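Local coordinates for packaging enzyme P4 (Pseudomonas phage phi6, PDB 4BLO), which hydrolyses nucleoside triphosphates as a six-subunit RecA-like packaging ATPase and probably uses that energy to drive viral RNA into the phage capsid, at residues S26-G31 against L93-Y98; Y98-L103 against L213-N218; R141-I146 against G181-V186. All coordinates share one frame; numbering follows the deposited sequence.

Interaction 1: S26-G31 against L93-Y98; sequences SLQVLG and LDTGIY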
ATOM      1  N   SER L  26     -27.864  -1.149  10.448  1.00 48.15           N
ATOM      2  CA  SER L  26     -26.488  -0.681  10.483  1.00 46.26           C
ATOM      3  C   SER L  26     -25.941  -0.582   9.062  1.00 47.94           C
ATOM      4  O   SER L  26     -26.646  -0.882   8.097  1.00 46.54           O
ATOM      5  CB  SER L  26     -25.622  -1.615  11.324  1.00 48.22           C
ATOM      6  OG  SER L  26     -26.014  -1.599  12.688  1.00 55.86           O
ATOM      7  N   LEU L  27     -24.695  -0.133   8.934  1.00 44.06           N
ATOM      8  CA  LEU L  27     -23.998  -0.027   7.661  1.00 41.02           C
ATOM      9  C   LEU L  27     -22.526  -0.248   7.898  1.00 40.64           C
ATOM     10  O   LEU L  27     -22.030   0.000   8.995  1.00 41.87           O
ATOM     11  CB  LEU L  27     -24.262   1.307   6.958  1.00 40.19           C
ATOM     12  CG  LEU L  27     -24.072   1.284   5.443  1.00 43.42           C
ATOM     13  CD1 LEU L  27     -25.287   0.722   4.741  1.00 42.47           C
ATOM     14  CD2 LEU L  27     -23.756   2.652   4.921  1.00 47.06           C
ATOM     15  N   GLN L  28     -21.819  -0.855   6.961  1.00 26.79           N
ATOM     16  CA  GLN L  28     -20.400  -1.133   7.047  1.00 27.48           C
ATOM     17  C   GLN L  28     -19.762  -0.937   5.682  1.00 31.54           C
ATOM     18  O   GLN L  28     -20.382  -1.258   4.657  1.00 30.99           O
ATOM     19  CB  GLN L  28     -20.154  -2.549   7.565  1.00 29.57           C
ATOM     20  CG  GLN L  28     -18.724  -2.788   8.058  1.00 42.60           C
ATOM     21  CD  GLN L  28     -18.339  -4.246   8.073  1.00 41.37           C
ATOM     22  OE1 GLN L  28     -18.997  -5.107   7.490  1.00 45.71           O
ATOM     23  NE2 GLN L  28     -17.258  -4.554   8.739  1.00 15.30           N
ATOM     24  N   VAL L  29     -18.546  -0.400   5.689  1.00 26.18           N
ATOM     25  CA  VAL L  29     -17.692  -0.349   4.513  1.00 23.80           C
ATOM     26  C   VAL L  29     -16.341  -1.003   4.195  1.00 28.07           C
ATOM     27  O   VAL L  29     -16.251  -1.838   3.295  1.00 28.46           O
ATOM     28  CB  VAL L  29     -17.271   1.096   4.176  1.00 26.46           C
ATOM     29  CG1 VAL L  29     -16.691   1.166   2.772  1.00 25.59           C
ATOM     30  CG2 VAL L  29     -18.455   2.040   4.319  1.00 25.01           C
ATOM     31  N   LEU L  30     -15.299  -0.628   4.935  1.00 25.77           N
ATOM     32  CA  LEU L  30     -14.071  -1.366   5.223  1.00 26.03           C
ATOM     33  C   LEU L  30     -13.691  -1.370   6.708  1.00 31.46           C
ATOM     34  O   LEU L  30     -12.653  -1.914   7.084  1.00 34.08           O
ATOM     35  CB  LEU L  30     -12.911  -0.815   4.390  1.00 26.16           C
ATOM     36  CG  LEU L  30     -12.932  -1.144   2.897  1.00 29.43           C
ATOM     37  CD1 LEU L  30     -11.615  -0.754   2.242  1.00 29.12           C
ATOM     38  CD2 LEU L  30     -13.228  -2.620   2.676  1.00 30.91           C
ATOM     39  N   GLY L  31     -14.525  -0.759   7.545  1.00 27.00           N
ATOM     40  CA  GLY L  31     -14.209  -0.593   8.950  1.00 28.08           C
ATOM     41  C   GLY L  31     -15.109  -1.471   9.790  1.00 33.51           C
ATOM     42  O   GLY L  31     -15.271  -2.662   9.493  1.00 31.95           O
ATOM     43  N   LEU L  93     -12.121 -10.199  10.712  1.00 34.02           N
ATOM     44  CA  LEU L  93     -12.585 -11.023  11.816  1.00 33.25           C
ATOM     45  C   LEU L  93     -12.640 -10.230  13.142  1.00 39.93           C
ATOM     46  O   LEU L  93     -13.345 -10.642  14.058  1.00 39.90           O
ATOM     47  CB  LEU L  93     -11.645 -12.220  11.956  1.00 33.66           C
ATOM     48  CG  LEU L  93     -12.239 -13.608  12.041  1.00 35.13           C
ATOM     49  CD1 LEU L  93     -13.039 -13.949  10.810  1.00 33.06           C
ATOM     50  CD2 LEU L  93     -11.148 -14.611  12.178  1.00 36.80           C
ATOM     51  N   ASP L  94     -11.876  -9.122  13.261  1.00 39.89           N
ATOM     52  CA  ASP L  94     -11.870  -8.273  14.460  1.00 41.84           C
ATOM     53  C   ASP L  94     -13.012  -7.261  14.390  1.00 45.23           C
ATOM     54  O   ASP L  94     -13.418  -6.718  15.417  1.00 47.51           O
ATOM     55  CB  ASP L  94     -10.517  -7.551  14.624  1.00 45.22           C
ATOM     56  CG  ASP L  94      -9.376  -8.408  15.164  1.00 67.24           C
ATOM     57  OD1 ASP L  94      -9.071  -9.455  14.551  1.00 68.57           O
ATOM     58  OD2 ASP L  94      -8.784  -8.029  16.195  1.00 78.47           O
ATOM     59  N   THR L  95     -13.513  -7.010  13.169  1.00 37.70           N
ATOM     60  CA  THR L  95     -14.607  -6.082  12.891  1.00 35.71           C
ATOM     61  C   THR L  95     -15.897  -6.839  12.593  1.00 38.51           C
ATOM     62  O   THR L  95     -16.982  -6.300  12.787  1.00 37.43           O
ATOM     63  CB  THR L  95     -14.264  -5.114  11.713  1.00 33.55           C
ATOM     64  OG1 THR L  95     -14.107  -5.818  10.477  1.00 26.95           O
ATOM     65  CG2 THR L  95     -13.065  -4.242  11.996  1.00 29.19           C
ATOM     66  N   GLY L  96     -15.775  -8.060  12.089  1.00 34.87           N
ATOM     67  CA  GLY L  96     -16.933  -8.838  11.679  1.00 33.73           C
ATOM     68  C   GLY L  96     -17.440  -8.299  10.361  1.00 34.14           C
ATOM     69  O   GLY L  96     -16.811  -7.411   9.775  1.00 33.21           O
ATOM     70  N   ILE L  97     -18.568  -8.816   9.878  1.00 29.63           N
ATOM     71  CA  ILE L  97     -19.102  -8.355   8.600  1.00 28.52           C
ATOM     72  C   ILE L  97     -20.592  -8.114   8.741  1.00 34.72           C
ATOM     73  O   ILE L  97     -21.288  -8.954   9.308  1.00 36.10           O
ATOM     74  CB  ILE L  97     -18.769  -9.354   7.448  1.00 30.08           C
ATOM     75  CG1 ILE L  97     -17.248  -9.425   7.201  1.00 29.55           C
ATOM     76  CG2 ILE L  97     -19.501  -9.017   6.141  1.00 28.91           C
ATOM     77  CD1 ILE L  97     -16.775 -10.747   7.170  1.00 35.17           C
ATOM     78  N   TYR L  98     -21.077  -6.965   8.233  1.00 30.23           N
ATOM     79  CA  TYR L  98     -22.497  -6.643   8.285  1.00 29.90           C
ATOM     80  C   TYR L  98     -23.046  -6.291   6.910  1.00 35.84           C
ATOM     81  O   TYR L  98     -22.457  -5.484   6.182  1.00 35.41           O
ATOM     82  CB  TYR L  98     -22.791  -5.495   9.272  1.00 29.87           C
ATOM     83  CG  TYR L  98     -24.263  -5.166   9.409  1.00 30.06           C
ATOM     84  CD1 TYR L  98     -24.900  -4.329   8.496  1.00 31.37           C
ATOM     85  CD2 TYR L  98     -25.020  -5.684  10.453  1.00 32.33           C
ATOM     86  CE1 TYR L  98     -26.266  -4.055   8.591  1.00 33.60           C
ATOM     87  CE2 TYR L  98     -26.379  -5.388  10.580  1.00 34.25           C
ATOM     88  CZ  TYR L  98     -27.002  -4.582   9.639  1.00 42.28           C
ATOM     89  OH  TYR L  98     -28.342  -4.285   9.743  1.00 42.73           O
TER

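Interaction 2: Y98-L103 against L213-N218; sequences YSVPGL and LTDISN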
ATOM      1  N   TYR L  98     -21.077  -6.965   8.233  1.00 30.23           N
ATOM      2  CA  TYR L  98     -22.497  -6.643   8.285  1.00 29.90           C
ATOM      3  C   TYR L  98     -23.046  -6.291   6.910  1.00 35.84           C
ATOM      4  O   TYR L  98     -22.457  -5.484   6.182  1.00 35.41           O
ATOM      5  CB  TYR L  98     -22.791  -5.495   9.272  1.00 29.87           C
ATOM      6  CG  TYR L  98     -24.263  -5.166   9.409  1.00 30.06           C
ATOM      7  CD1 TYR L  98     -24.900  -4.329   8.496  1.00 31.37           C
ATOM      8  CD2 TYR L  98     -25.020  -5.684  10.453  1.00 32.33           C
ATOM      9  CE1 TYR L  98     -26.266  -4.055   8.591  1.00 33.60           C
ATOM     10  CE2 TYR L  98     -26.379  -5.388  10.580  1.00 34.25           C
ATOM     11  CZ  TYR L  98     -27.002  -4.582   9.639  1.00 42.28           C
ATOM     12  OH  TYR L  98     -28.342  -4.285   9.743  1.00 42.73           O
ATOM     13  N   SER L  99     -24.206  -6.865   6.590  1.00 34.60           N
ATOM     14  CA  SER L  99     -24.984  -6.557   5.404  1.00 35.57           C
ATOM     15  C   SER L  99     -26.403  -6.316   5.847  1.00 43.17           C
ATOM     16  O   SER L  99     -26.888  -7.015   6.749  1.00 45.19           O
ATOM     17  CB  SER L  99     -24.897  -7.661   4.361  1.00 41.14           C
ATOM     18  OG  SER L  99     -23.678  -7.480   3.670  1.00 62.14           O
ATOM     19  N   VAL L 100     -27.061  -5.299   5.285  1.00 37.41           N
ATOM     20  CA  VAL L 100     -28.403  -5.032   5.755  1.00 37.89           C
ATOM     21  C   VAL L 100     -29.307  -6.218   5.302  1.00 43.17           C
ATOM     22  O   VAL L 100     -29.180  -6.704   4.165  1.00 41.85           O
ATOM     23  CB  VAL L 100     -28.943  -3.603   5.431  1.00 41.36           C
ATOM     24  CG1 VAL L 100     -27.825  -2.564   5.457  1.00 40.18           C
ATOM     25  CG2 VAL L 100     -29.706  -3.542   4.123  1.00 40.66           C
ATOM     26  N   PRO L 101     -30.102  -6.777   6.255  1.00 42.01           N
ATOM     27  CA  PRO L 101     -30.935  -7.953   5.933  1.00 42.47           C
ATOM     28  C   PRO L 101     -32.025  -7.675   4.908  1.00 47.69           C
ATOM     29  O   PRO L 101     -32.506  -6.550   4.788  1.00 49.92           O
ATOM     30  CB  PRO L 101     -31.557  -8.325   7.281  1.00 45.96           C
ATOM     31  CG  PRO L 101     -30.725  -7.636   8.315  1.00 50.71           C
ATOM     32  CD  PRO L 101     -30.293  -6.365   7.661  1.00 44.86           C
ATOM     33  N   GLY L 102     -32.392  -8.715   4.173  1.00 44.20           N
ATOM     34  CA  GLY L 102     -33.448  -8.677   3.171  1.00 43.98           C
ATOM     35  C   GLY L 102     -34.825  -8.737   3.796  1.00 50.30           C
ATOM     36  O   GLY L 102     -34.956  -8.958   5.007  1.00 49.89           O
ATOM     37  N   LEU L 103     -35.862  -8.529   2.962  1.00 48.73           N
ATOM     38  CA  LEU L 103     -37.261  -8.520   3.367  1.00 50.93           C
ATOM     39  C   LEU L 103     -37.902  -9.884   3.165  1.00 59.00           C
ATOM     40  O   LEU L 103     -37.919 -10.407   2.044  1.00 59.02           O
ATOM     41  CB  LEU L 103     -38.032  -7.466   2.558  1.00 51.18           C
ATOM     42  CG  LEU L 103     -38.521  -6.209   3.254  1.00 56.85           C
ATOM     43  CD1 LEU L 103     -39.504  -5.499   2.371  1.00 58.61           C
ATOM     44  CD2 LEU L 103     -39.192  -6.507   4.585  1.00 61.93           C
ATOM     45  N   LEU L 213     -23.837  -0.731  -2.583  1.00 33.42           N
ATOM     46  CA  LEU L 213     -25.027  -0.540  -3.424  1.00 33.42           C
ATOM     47  C   LEU L 213     -26.159  -1.486  -2.996  1.00 34.10           C
ATOM     48  O   LEU L 213     -27.310  -1.047  -2.916  1.00 32.69           O
ATOM     49  CB  LEU L 213     -24.698  -0.761  -4.913  1.00 33.58           C
ATOM     50  CG  LEU L 213     -24.015   0.369  -5.680  1.00 37.34           C
ATOM     51  CD1 LEU L 213     -23.579  -0.112  -7.048  1.00 37.77           C
ATOM     52  CD2 LEU L 213     -24.942   1.551  -5.870  1.00 39.42           C
ATOM     53  N   THR L 214     -25.819  -2.772  -2.698  1.00 27.75           N
ATOM     54  CA  THR L 214     -26.761  -3.804  -2.237  1.00 28.15           C
ATOM     55  C   THR L 214     -27.330  -3.439  -0.849  1.00 31.39           C
ATOM     56  O   THR L 214     -28.545  -3.550  -0.637  1.00 28.87           O
ATOM     57  CB  THR L 214     -26.104  -5.185  -2.226  1.00 33.33           C
ATOM     58  OG1 THR L 214     -25.626  -5.487  -3.535  1.00 37.13           O
ATOM     59  CG2 THR L 214     -27.055  -6.267  -1.798  1.00 28.09           C
ATOM     60  N   ASP L 215     -26.445  -3.005   0.080  1.00 28.69           N
ATOM     61  CA  ASP L 215     -26.806  -2.580   1.431  1.00 29.75           C
ATOM     62  C   ASP L 215     -27.713  -1.339   1.372  1.00 34.35           C
ATOM     63  O   ASP L 215     -28.687  -1.258   2.124  1.00 35.18           O
ATOM     64  CB  ASP L 215     -25.545  -2.296   2.269  1.00 31.61           C
ATOM     65  CG  ASP L 215     -24.807  -3.518   2.774  1.00 39.16           C
ATOM     66  OD1 ASP L 215     -25.295  -4.651   2.533  1.00 44.29           O
ATOM     67  OD2 ASP L 215     -23.766  -3.344   3.450  1.00 35.65           O
ATOM     68  N   ILE L 216     -27.409  -0.391   0.462  1.00 29.45           N
ATOM     69  CA  ILE L 216     -28.223   0.812   0.268  1.00 29.73           C
ATOM     70  C   ILE L 216     -29.587   0.388  -0.342  1.00 37.29           C
ATOM     71  O   ILE L 216     -30.628   0.822   0.149  1.00 36.96           O
ATOM     72  CB  ILE L 216     -27.476   1.877  -0.576  1.00 30.80           C
ATOM     73  CG1 ILE L 216     -26.379   2.566   0.253  1.00 29.95           C
ATOM     74  CG2 ILE L 216     -28.432   2.894  -1.161  1.00 31.28           C
ATOM     75  CD1 ILE L 216     -25.280   3.236  -0.548  1.00 25.18           C
ATOM     76  N   SER L 217     -29.573  -0.506  -1.356  1.00 34.99           N
ATOM     77  CA  SER L 217     -30.786  -0.995  -2.011  1.00 35.30           C
ATOM     78  C   SER L 217     -31.721  -1.671  -1.013  1.00 42.69           C
ATOM     79  O   SER L 217     -32.904  -1.339  -0.977  1.00 43.90           O
ATOM     80  CB  SER L 217     -30.439  -1.951  -3.148  1.00 36.13           C
ATOM     81  OG  SER L 217     -31.578  -2.272  -3.930  1.00 41.52           O
ATOM     82  N   ASN L 218     -31.185  -2.572  -0.169  1.00 41.58           N
ATOM     83  CA  ASN L 218     -31.976  -3.307   0.830  1.00 42.69           C
ATOM     84  C   ASN L 218     -32.513  -2.363   1.927  1.00 47.51           C
ATOM     85  O   ASN L 218     -33.633  -2.558   2.403  1.00 48.53           O
ATOM     86  CB  ASN L 218     -31.181  -4.463   1.424  1.00 37.91           C
ATOM     87  CG  ASN L 218     -30.830  -5.569   0.448  1.00 50.62           C
ATOM     88  OD1 ASN L 218     -29.842  -6.293   0.632  1.00 54.33           O
ATOM     89  ND2 ASN L 218     -31.632  -5.748  -0.597  1.00 31.25           N
TER

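Interaction 3: R141-I146 against G181-V186; sequences RPDVLI and GFNVAV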
ATOM      1  N   ARG L 141     -37.763  12.770 -14.373  1.00 50.61           N
ATOM      2  CA  ARG L 141     -38.626  13.769 -13.650  1.00 50.67           C
ATOM      3  C   ARG L 141     -38.817  13.397 -12.149  1.00 51.50           C
ATOM      4  O   ARG L 141     -39.952  13.073 -11.774  1.00 54.50           O
ATOM      5  CB  ARG L 141     -40.030  13.804 -14.348  1.00 56.23           C
ATOM      6  CG  ARG L 141     -40.055  13.904 -15.877  1.00 73.74           C
ATOM      7  CD  ARG L 141     -39.935  15.320 -16.424  1.00 87.68           C
ATOM      8  NE  ARG L 141     -41.123  16.157 -16.236  1.00102.86           N
ATOM      9  CZ  ARG L 141     -41.363  16.914 -15.164  1.00123.83           C
ATOM     10  NH1 ARG L 141     -40.532  16.896 -14.128  1.00112.74           N
ATOM     11  NH2 ARG L 141     -42.444  17.680 -15.116  1.00115.92           N
ATOM     12  N   PRO L 142     -37.777  13.423 -11.284  1.00 42.04           N
ATOM     13  CA  PRO L 142     -37.986  13.064  -9.859  1.00 40.65           C
ATOM     14  C   PRO L 142     -38.741  14.110  -9.041  1.00 42.45           C
ATOM     15  O   PRO L 142     -38.687  15.283  -9.380  1.00 41.06           O
ATOM     16  CB  PRO L 142     -36.584  12.903  -9.323  1.00 40.71           C
ATOM     17  CG  PRO L 142     -35.695  13.329 -10.444  1.00 44.25           C
ATOM     18  CD  PRO L 142     -36.382  13.796 -11.580  1.00 41.02           C
ATOM     19  N   ASP L 143     -39.426  13.672  -7.961  1.00 38.40           N
ATOM     20  CA  ASP L 143     -40.172  14.573  -7.082  1.00 38.78           C
ATOM     21  C   ASP L 143     -39.207  15.418  -6.239  1.00 39.95           C
ATOM     22  O   ASP L 143     -39.419  16.617  -6.089  1.00 38.76           O
ATOM     23  CB  ASP L 143     -41.163  13.820  -6.165  1.00 41.71           C
ATOM     24  CG  ASP L 143     -42.157  12.909  -6.862  1.00 57.42           C
ATOM     25  OD1 ASP L 143     -42.412  13.110  -8.067  1.00 59.65           O
ATOM     26  OD2 ASP L 143     -42.688  11.995  -6.195  1.00 64.13           O
ATOM     27  N   VAL L 144     -38.164  14.782  -5.692  1.00 36.68           N
ATOM     28  CA  VAL L 144     -37.132  15.423  -4.875  1.00 36.61           C
ATOM     29  C   VAL L 144     -35.764  15.147  -5.532  1.00 38.04           C
ATOM     30  O   VAL L 144     -35.424  13.993  -5.779  1.00 39.37           O
ATOM     31  CB  VAL L 144     -37.207  14.932  -3.393  1.00 41.27           C
ATOM     32  CG1 VAL L 144     -36.083  15.527  -2.552  1.00 39.92           C
ATOM     33  CG2 VAL L 144     -38.566  15.259  -2.766  1.00 43.34           C
ATOM     34  N   LEU L 145     -35.000  16.198  -5.819  1.00 31.84           N
ATOM     35  CA  LEU L 145     -33.677  16.077  -6.423  1.00 30.11           C
ATOM     36  C   LEU L 145     -32.595  16.474  -5.417  1.00 33.63           C
ATOM     37  O   LEU L 145     -32.418  17.662  -5.135  1.00 34.15           O
ATOM     38  CB  LEU L 145     -33.567  16.912  -7.726  1.00 29.95           C
ATOM     39  CG  LEU L 145     -32.166  17.067  -8.371  1.00 33.36           C
ATOM     40  CD1 LEU L 145     -31.664  15.771  -8.995  1.00 31.40           C
ATOM     41  CD2 LEU L 145     -32.167  18.178  -9.389  1.00 38.19           C
ATOM     42  N   ILE L 146     -31.886  15.461  -4.866  1.00 28.25           N
ATOM     43  CA  ILE L 146     -30.786  15.670  -3.931  1.00 26.99           C
ATOM     44  C   ILE L 146     -29.563  15.975  -4.756  1.00 29.04           C
ATOM     45  O   ILE L 146     -29.207  15.200  -5.652  1.00 27.14           O
ATOM     46  CB  ILE L 146     -30.558  14.474  -2.968  1.00 29.66           C
ATOM     47  CG1 ILE L 146     -31.804  14.194  -2.089  1.00 30.74           C
ATOM     48  CG2 ILE L 146     -29.268  14.669  -2.116  1.00 28.43           C
ATOM     49  CD1 ILE L 146     -31.742  12.878  -1.392  1.00 33.11           C
ATOM     50  N   GLY L 181     -43.429   8.028   0.160  1.00 48.56           N
ATOM     51  CA  GLY L 181     -43.906   7.799  -1.198  1.00 47.70           C
ATOM     52  C   GLY L 181     -43.309   8.684  -2.268  1.00 49.05           C
ATOM     53  O   GLY L 181     -43.598   8.477  -3.451  1.00 49.33           O
ATOM     54  N   PHE L 182     -42.452   9.650  -1.876  1.00 42.51           N
ATOM     55  CA  PHE L 182     -41.798  10.555  -2.813  1.00 41.42           C
ATOM     56  C   PHE L 182     -40.793   9.846  -3.679  1.00 47.05           C
ATOM     57  O   PHE L 182     -40.130   8.922  -3.216  1.00 47.60           O
ATOM     58  CB  PHE L 182     -41.087  11.706  -2.077  1.00 41.99           C
ATOM     59  CG  PHE L 182     -42.013  12.727  -1.478  1.00 43.80           C
ATOM     60  CD1 PHE L 182     -42.592  13.710  -2.270  1.00 47.66           C
ATOM     61  CD2 PHE L 182     -42.311  12.705  -0.125  1.00 45.76           C
ATOM     62  CE1 PHE L 182     -43.464  14.654  -1.717  1.00 50.59           C
ATOM     63  CE2 PHE L 182     -43.172  13.644   0.429  1.00 50.81           C
ATOM     64  CZ  PHE L 182     -43.746  14.615  -0.370  1.00 50.17           C
ATOM     65  N   ASN L 183     -40.658  10.304  -4.925  1.00 44.63           N
ATOM     66  CA  ASN L 183     -39.681   9.801  -5.879  1.00 43.08           C
ATOM     67  C   ASN L 183     -38.418  10.614  -5.706  1.00 46.72           C
ATOM     68  O   ASN L 183     -38.301  11.732  -6.234  1.00 45.64           O
ATOM     69  CB  ASN L 183     -40.223   9.875  -7.300  1.00 46.25           C
ATOM     70  CG  ASN L 183     -41.362   8.929  -7.576  1.00 59.94           C
ATOM     71  OD1 ASN L 183     -42.226   9.207  -8.407  1.00 58.82           O
ATOM     72  ND2 ASN L 183     -41.375   7.778  -6.925  1.00 45.28           N
ATOM     73  N   VAL L 184     -37.494  10.069  -4.896  1.00 42.88           N
ATOM     74  CA  VAL L 184     -36.233  10.700  -4.517  1.00 40.47           C
ATOM     75  C   VAL L 184     -35.121  10.273  -5.468  1.00 44.21           C
ATOM     76  O   VAL L 184     -35.026   9.097  -5.831  1.00 43.05           O
ATOM     77  CB  VAL L 184     -35.875  10.389  -3.036  1.00 43.15           C
ATOM     78  CG1 VAL L 184     -34.601  11.097  -2.608  1.00 42.03           C
ATOM     79  CG2 VAL L 184     -37.012  10.776  -2.099  1.00 44.78           C
ATOM     80  N   ALA L 185     -34.269  11.247  -5.862  1.00 40.71           N
ATOM     81  CA  ALA L 185     -33.109  11.027  -6.717  1.00 38.92           C
ATOM     82  C   ALA L 185     -31.884  11.704  -6.147  1.00 44.54           C
ATOM     83  O   ALA L 185     -32.007  12.769  -5.542  1.00 47.10           O
ATOM     84  CB  ALA L 185     -33.382  11.544  -8.109  1.00 39.56           C
ATOM     85  N   VAL L 186     -30.699  11.095  -6.336  1.00 39.13           N
ATOM     86  CA  VAL L 186     -29.425  11.650  -5.861  1.00 37.42           C
ATOM     87  C   VAL L 186     -28.471  11.875  -7.037  1.00 38.69           C
ATOM     88  O   VAL L 186     -28.044  10.914  -7.683  1.00 36.74           O
ATOM     89  CB  VAL L 186     -28.744  10.794  -4.760  1.00 40.55           C
ATOM     90  CG1 VAL L 186     -27.584  11.548  -4.118  1.00 39.36           C
ATOM     91  CG2 VAL L 186     -29.745  10.369  -3.699  1.00 41.39           C
TER

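Interaction 1: S26-G31 against L93-Y98
Gln28 reaches across to the extended chain that follows Gly96 at the end of helix 92-95 and bonds to its backbone through both arms of the carboxamide. Its CB lies 4.0 Å from Tyr98 O. CG stands anti to the backbone N (chi1 -164°), and from there the chain runs on extended, carrying CD up to the Gly96-Tyr98 backbone. At the tip the two arms part. OE1 accepts from Tyr98 N at 2.9 Å with an N-H...O angle of 163°, although the donor stands above the plane of the carboxamide carbonyl, 44° out of it. NE2 donates to Gly96 O at 3.1 Å and, within its own segment, to Gly31 O at 2.8 Å; the latter acceptor lies close to the amide plane.

Gly96 O has a second donor in Thr95 OG1, 3.2 Å away, which meets it in the carbonyl plane on a lone pair. Thr95 also packs on the loop opposite, with its CB 3.5 Å from Gly31 O. At the other end, Ser26 CB sits over the centre of the Tyr98 ring, 3.7 Å from the centroid, in a CH-pi contact. Ser26 N adds a weak hydrogen bond to Tyr98 OH at 3.2 Å. Pro33 also touches the Tyr98 side chain, and Ser165 of a neighbouring subunit packs on Tyr98. The same subunit supplies Arg195, which bonds to Gln28 O.

The chemistry is that of a neutral side chain standing in for backbone pairing. Three bonds hold a buried carboxamide, and because its oxygen faces an N-H while its nitrogen faces two carbonyls, the rotation of the group is fixed. Through it the loop after strand 26-27 is tied to the chain that leaves helix 92-95.

Interaction 2: Y98-L103 against L213-N218
Val100 packs against one turn of helix 208-222, where it meets Asp215 O and CB and Asn218 CB. The closest pair of CA atoms, Val100 and Asp215, is 5.2 Å apart, so the extended chain runs nearly on the helix surface here. Val100 CG1 lies 3.9 Å from Asp215 CB and 3.7 Å from Asp215 O, while CG2 turns to Asp215 O and to Asn218 CB. Both methyls thus meet the helix, and Leu219, one residue further on, touches the same valine.

Beside the valine the Asp215 carboxylate comes up to the Ser99-Val100 backbone, with CG anti to its own carbonyl carbon (chi1 -76°). OD1 receives two bonds, both weak: from Val100 N at 3.3 Å and from Ser99 OG at 3.5 Å.

The grip slackens towards Leu103. CB of Pro101 points away from the helix, and the nearest approach of this residue is through its carbonyl, with Pro101 O 4.2 Å from Asn218 CB. From Pro101 to Leu103 the chain is partly exposed, and Gly102 and Leu103 make no close contact with 213-218.

OD2, the other oxygen of Asp215, forms a salt bridge with Arg195 of a neighbouring subunit. The carboxylate therefore faces two ways: its weak bonds hold the 98-103 loop inside the chain, while its charged partner lies across the subunit interface. That buried pairing with an arginine is consistent with an ionised Asp215, and would link the placement of this loop to the subunit interface.

Interaction 3: R141-I146 against G181-V186
Val144, Leu145 and Ile146 pair in parallel with Val184, Ala185 and Val186, the two strand axes 4.7 Å apart and 20° from parallel. Backbone bonds set this register. Val144 N donates to Asn183 O at 3.1 Å, Ala185 N to Val144 O at 3.0 Å and Ile146 N to Ala185 O at 2.8 Å; the last two donors lie nearly along the C=O axis.

A side-chain bond extends the pairing ahead of the strands. Asp143 OD2 accepts from Asn183 N at 2.9 Å, met from above the carboxylate plane, while Asp143 N makes a weak bond to Asn183 O.

Apolar contacts occupy both sheet faces. On the face that packs against helix 167-179, Ile146 CD1 rests 3.6 Å from Val184 CG1 and 4.0 Å from Val186 CG2. On the other, Ala185 CB meets Pro142 CB at 3.7 Å, with Leu136 of helix 132-140 touching both residues.

These are adjacent parallel strands of the P-loop ATPase sheet, of the RecA-like kind, second and third in order counting from strand 161-163 at its edge. Strand 184-187 is reached from strand 161-163 by a beta-alpha-beta crossover whose helix, 167-179, passes over strand 144-147.

How the interactions relate
Interactions 1 and 2 are continuous: both use Tyr98, and they touch where Val100 CG1 meets Ser26 O and where Leu27 CD1 approaches Asp215 CB. Both also border the second subunit, whose Arg195 bonds to each. Interaction 3 lies on the opposite side of the chain's centre, about 30 Å from interaction 1 and 21 Å from interaction 2 between centres, and no other chain touches it. All three are largely buried, but by different means. Loops at the subunit interface are held by the carboxamide of interaction 1 and the carboxylate of interaction 2, whereas the sheet of interaction 3 relies mainly on backbone pairing and aliphatic packing.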